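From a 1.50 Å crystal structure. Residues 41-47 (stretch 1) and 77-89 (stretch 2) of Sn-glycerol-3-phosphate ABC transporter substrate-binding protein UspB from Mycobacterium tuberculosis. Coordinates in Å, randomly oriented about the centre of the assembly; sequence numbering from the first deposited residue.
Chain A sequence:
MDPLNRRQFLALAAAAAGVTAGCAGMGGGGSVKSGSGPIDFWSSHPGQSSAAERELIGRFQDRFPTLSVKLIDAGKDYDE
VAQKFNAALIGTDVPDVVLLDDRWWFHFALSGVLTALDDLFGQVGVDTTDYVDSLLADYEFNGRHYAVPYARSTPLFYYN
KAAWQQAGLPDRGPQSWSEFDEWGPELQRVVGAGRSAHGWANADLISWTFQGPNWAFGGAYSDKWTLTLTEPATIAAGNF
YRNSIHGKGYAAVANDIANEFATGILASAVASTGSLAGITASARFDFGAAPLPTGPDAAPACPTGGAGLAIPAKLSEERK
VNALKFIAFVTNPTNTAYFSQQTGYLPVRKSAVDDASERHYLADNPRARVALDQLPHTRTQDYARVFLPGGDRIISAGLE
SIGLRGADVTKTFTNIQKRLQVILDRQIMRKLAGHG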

# COMPACT_ATOMS: atom_id res chain seq x y z
N PHE A 41 -2.87 20.68 -8.97
CA PHE A 41 -2.44 19.42 -8.36
C PHE A 41 -3.23 19.22 -7.07
O PHE A 41 -3.02 19.94 -6.08
CB PHE A 41 -0.93 19.46 -8.10
CG PHE A 41 -0.39 18.28 -7.34
CD1 PHE A 41 -1.04 17.05 -7.37
CD2 PHE A 41 0.77 18.40 -6.59
CE1 PHE A 41 -0.55 15.96 -6.65
CE2 PHE A 41 1.27 17.32 -5.87
CZ PHE A 41 0.62 16.10 -5.91
N TRP A 42 -4.14 18.26 -7.09
CA TRP A 42 -4.97 17.95 -5.93
C TRP A 42 -4.35 16.85 -5.09
O TRP A 42 -4.25 15.70 -5.53
CB TRP A 42 -6.37 17.51 -6.37
CG TRP A 42 -7.23 18.61 -6.89
CD1 TRP A 42 -6.84 19.86 -7.30
CD2 TRP A 42 -8.65 18.57 -7.06
NE1 TRP A 42 -7.93 20.59 -7.71
CE2 TRP A 42 -9.05 19.82 -7.58
CE3 TRP A 42 -9.63 17.59 -6.83
CZ2 TRP A 42 -10.39 20.12 -7.87
CZ3 TRP A 42 -10.95 17.89 -7.12
CH2 TRP A 42 -11.32 19.14 -7.63
N SER A 43 -3.93 17.20 -3.88
CA SER A 43 -3.28 16.26 -2.98
C SER A 43 -3.88 16.33 -1.58
O SER A 43 -4.42 17.36 -1.17
CB SER A 43 -1.78 16.57 -2.91
OG SER A 43 -1.12 15.71 -2.01
N SER A 44 -3.78 15.23 -0.85
CA SER A 44 -4.13 15.21 0.57
C SER A 44 -2.89 15.40 1.43
O SER A 44 -2.96 15.36 2.66
CB SER A 44 -4.80 13.88 0.93
OG SER A 44 -3.99 12.80 0.52
N HIS A 45 -1.75 15.63 0.78
CA HIS A 45 -0.48 15.81 1.47
C HIS A 45 -0.18 14.63 2.40
O HIS A 45 0.02 14.82 3.60
CB HIS A 45 -0.47 17.11 2.29
CG HIS A 45 -1.08 18.28 1.58
ND1 HIS A 45 -0.68 18.70 0.33
CD2 HIS A 45 -2.06 19.13 1.97
CE1 HIS A 45 -1.39 19.75 -0.03
NE2 HIS A 45 -2.24 20.04 0.95
N PRO A 46 -0.15 13.40 1.85
CA PRO A 46 -0.01 12.23 2.72
C PRO A 46 1.30 12.25 3.50
O PRO A 46 2.33 12.68 2.97
CB PRO A 46 -0.03 11.06 1.72
CG PRO A 46 0.48 11.65 0.44
CD PRO A 46 -0.09 13.05 0.42
N GLY A 47 1.26 11.80 4.75
CA GLY A 47 2.44 11.87 5.59
C GLY A 47 2.83 13.30 5.93
O GLY A 47 4.02 13.58 6.13
N ASP A 77 -7.57 13.08 3.64
CA ASP A 77 -7.17 11.71 3.32
C ASP A 77 -7.58 11.36 1.90
O ASP A 77 -8.20 12.18 1.21
CB ASP A 77 -7.72 10.70 4.35
CG ASP A 77 -9.24 10.68 4.41
OD1 ASP A 77 -9.92 10.97 3.41
OD2 ASP A 77 -9.77 10.32 5.49
N TYR A 78 -7.24 10.15 1.47
CA TYR A 78 -7.50 9.73 0.09
C TYR A 78 -8.99 9.66 -0.21
O TYR A 78 -9.40 9.94 -1.34
CB TYR A 78 -6.84 8.38 -0.20
CG TYR A 78 -5.34 8.38 -0.06
CD1 TYR A 78 -4.57 9.46 -0.49
CD2 TYR A 78 -4.68 7.30 0.51
CE1 TYR A 78 -3.19 9.45 -0.37
CE2 TYR A 78 -3.31 7.28 0.64
CZ TYR A 78 -2.57 8.36 0.20
OH TYR A 78 -1.19 8.34 0.33
N ASP A 79 -9.79 9.28 0.78
CA ASP A 79 -11.24 9.19 0.58
C ASP A 79 -11.82 10.57 0.26
O ASP A 79 -12.67 10.70 -0.62
CB ASP A 79 -11.93 8.62 1.82
CG ASP A 79 -11.74 7.11 1.96
OD1 ASP A 79 -11.69 6.40 0.94
OD2 ASP A 79 -11.67 6.63 3.12
N GLU A 80 -11.34 11.59 0.96
CA GLU A 80 -11.83 12.94 0.74
C GLU A 80 -11.41 13.49 -0.62
O GLU A 80 -12.20 14.16 -1.29
CB GLU A 80 -11.39 13.88 1.87
CG GLU A 80 -12.06 13.57 3.20
CD GLU A 80 -11.85 14.67 4.22
OE1 GLU A 80 -11.16 15.67 3.90
OE2 GLU A 80 -12.38 14.52 5.35
N VAL A 81 -10.19 13.18 -1.04
CA VAL A 81 -9.75 13.60 -2.37
C VAL A 81 -10.65 12.98 -3.43
O VAL A 81 -11.06 13.65 -4.38
CB VAL A 81 -8.29 13.23 -2.65
CG1 VAL A 81 -7.89 13.59 -4.07
CG2 VAL A 81 -7.37 13.93 -1.65
N ALA A 82 -10.97 11.70 -3.25
CA ALA A 82 -11.81 11.00 -4.21
C ALA A 82 -13.20 11.65 -4.33
O ALA A 82 -13.71 11.80 -5.44
CB ALA A 82 -11.93 9.53 -3.84
N GLN A 83 -13.81 12.02 -3.20
CA GLN A 83 -15.13 12.67 -3.26
C GLN A 83 -15.06 14.05 -3.91
O GLN A 83 -15.96 14.43 -4.66
CB GLN A 83 -15.77 12.76 -1.88
CG GLN A 83 -16.05 11.41 -1.22
CD GLN A 83 -16.89 10.47 -2.08
OE1 GLN A 83 -17.62 10.90 -2.98
NE2 GLN A 83 -16.81 9.18 -1.80
N LYS A 84 -14.00 14.79 -3.63
CA LYS A 84 -13.85 16.11 -4.24
C LYS A 84 -13.70 15.96 -5.75
O LYS A 84 -14.31 16.71 -6.52
CB LYS A 84 -12.65 16.84 -3.63
CG LYS A 84 -12.56 18.31 -4.02
CD LYS A 84 -11.27 18.93 -3.50
CE LYS A 84 -11.09 20.37 -3.95
NZ LYS A 84 -12.13 21.26 -3.37
N PHE A 85 -12.92 14.97 -6.17
CA PHE A 85 -12.76 14.67 -7.59
C PHE A 85 -14.10 14.27 -8.22
O PHE A 85 -14.48 14.77 -9.27
CB PHE A 85 -11.71 13.57 -7.79
CG PHE A 85 -11.41 13.25 -9.24
CD1 PHE A 85 -11.22 14.25 -10.17
CD2 PHE A 85 -11.29 11.92 -9.65
CE1 PHE A 85 -10.93 13.94 -11.50
CE2 PHE A 85 -11.00 11.61 -10.96
CZ PHE A 85 -10.82 12.62 -11.89
N ASN A 86 -14.82 13.36 -7.56
CA ASN A 86 -16.12 12.93 -8.06
C ASN A 86 -17.05 14.11 -8.33
O ASN A 86 -17.70 14.18 -9.38
CB ASN A 86 -16.77 11.97 -7.07
CG ASN A 86 -17.93 11.22 -7.68
OD1 ASN A 86 -17.81 10.64 -8.76
ND2 ASN A 86 -19.07 11.25 -7.01
N ALA A 87 -17.10 15.05 -7.39
CA ALA A 87 -17.99 16.20 -7.54
C ALA A 87 -17.55 17.11 -8.67
O ALA A 87 -18.38 17.71 -9.36
CB ALA A 87 -18.07 16.97 -6.24
N ALA A 88 -16.24 17.23 -8.87
CA ALA A 88 -15.70 18.13 -9.89
C ALA A 88 -15.98 17.61 -11.30
O ALA A 88 -15.99 18.37 -12.26
CB ALA A 88 -14.21 18.33 -9.68
N LEU A 89 -16.23 16.30 -11.40
CA LEU A 89 -16.41 15.65 -12.70
C LEU A 89 -17.64 16.12 -13.49
O LEU A 89 -17.70 15.90 -14.71
CB LEU A 89 -16.40 14.13 -12.55
CG LEU A 89 -15.01 13.53 -12.38
CD1 LEU A 89 -15.09 12.09 -11.88
CD2 LEU A 89 -14.24 13.59 -13.70

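The end of a strand and the loop after it pack against one side of a helix through van der Waals and ring contacts alone, with no hydrogen bond crossing between them. The axes of strand 41-43 and helix 78-88 make an angle of 140° and approach to 9.2 Å. Trp-42 contributes the largest covered area. Its indole reaches along the helix: the aliphatic chain of Lys-84 lies over one face, with CE 3.9 Å from the centroid of the Trp-42 six-membered ring and 10° off its normal, a CH-pi contact. Lys-84 NZ sits 5.1 Å from the same centroid, so any cation-pi attraction is weak at most. At the ring edge, Trp-42 CZ3 comes within 3.6 Å of Phe-85 N, which is already bonded to Val-81 O. Trp-42 CH2 also meets Ala-88 CB at 3.6 Å. Near the helix start, Ser-44 CB packs on Val-81 CG2 (3.6 Å), and Ser-44 OG lies 3.5 Å from Tyr-78 CD1. Ser-44 N is buried here without a partner. The CA-to-CB bond of Tyr-78 points sideways, yet its ring end approaches the loop, placing OH 3.3 Å from Pro-46 CB. Each backbone is braced locally: Asp-77 OD1 caps the helix by accepting from Glu-80 N (2.9 Å), while Ser-43 OG accepts from His-45 N (2.9 Å).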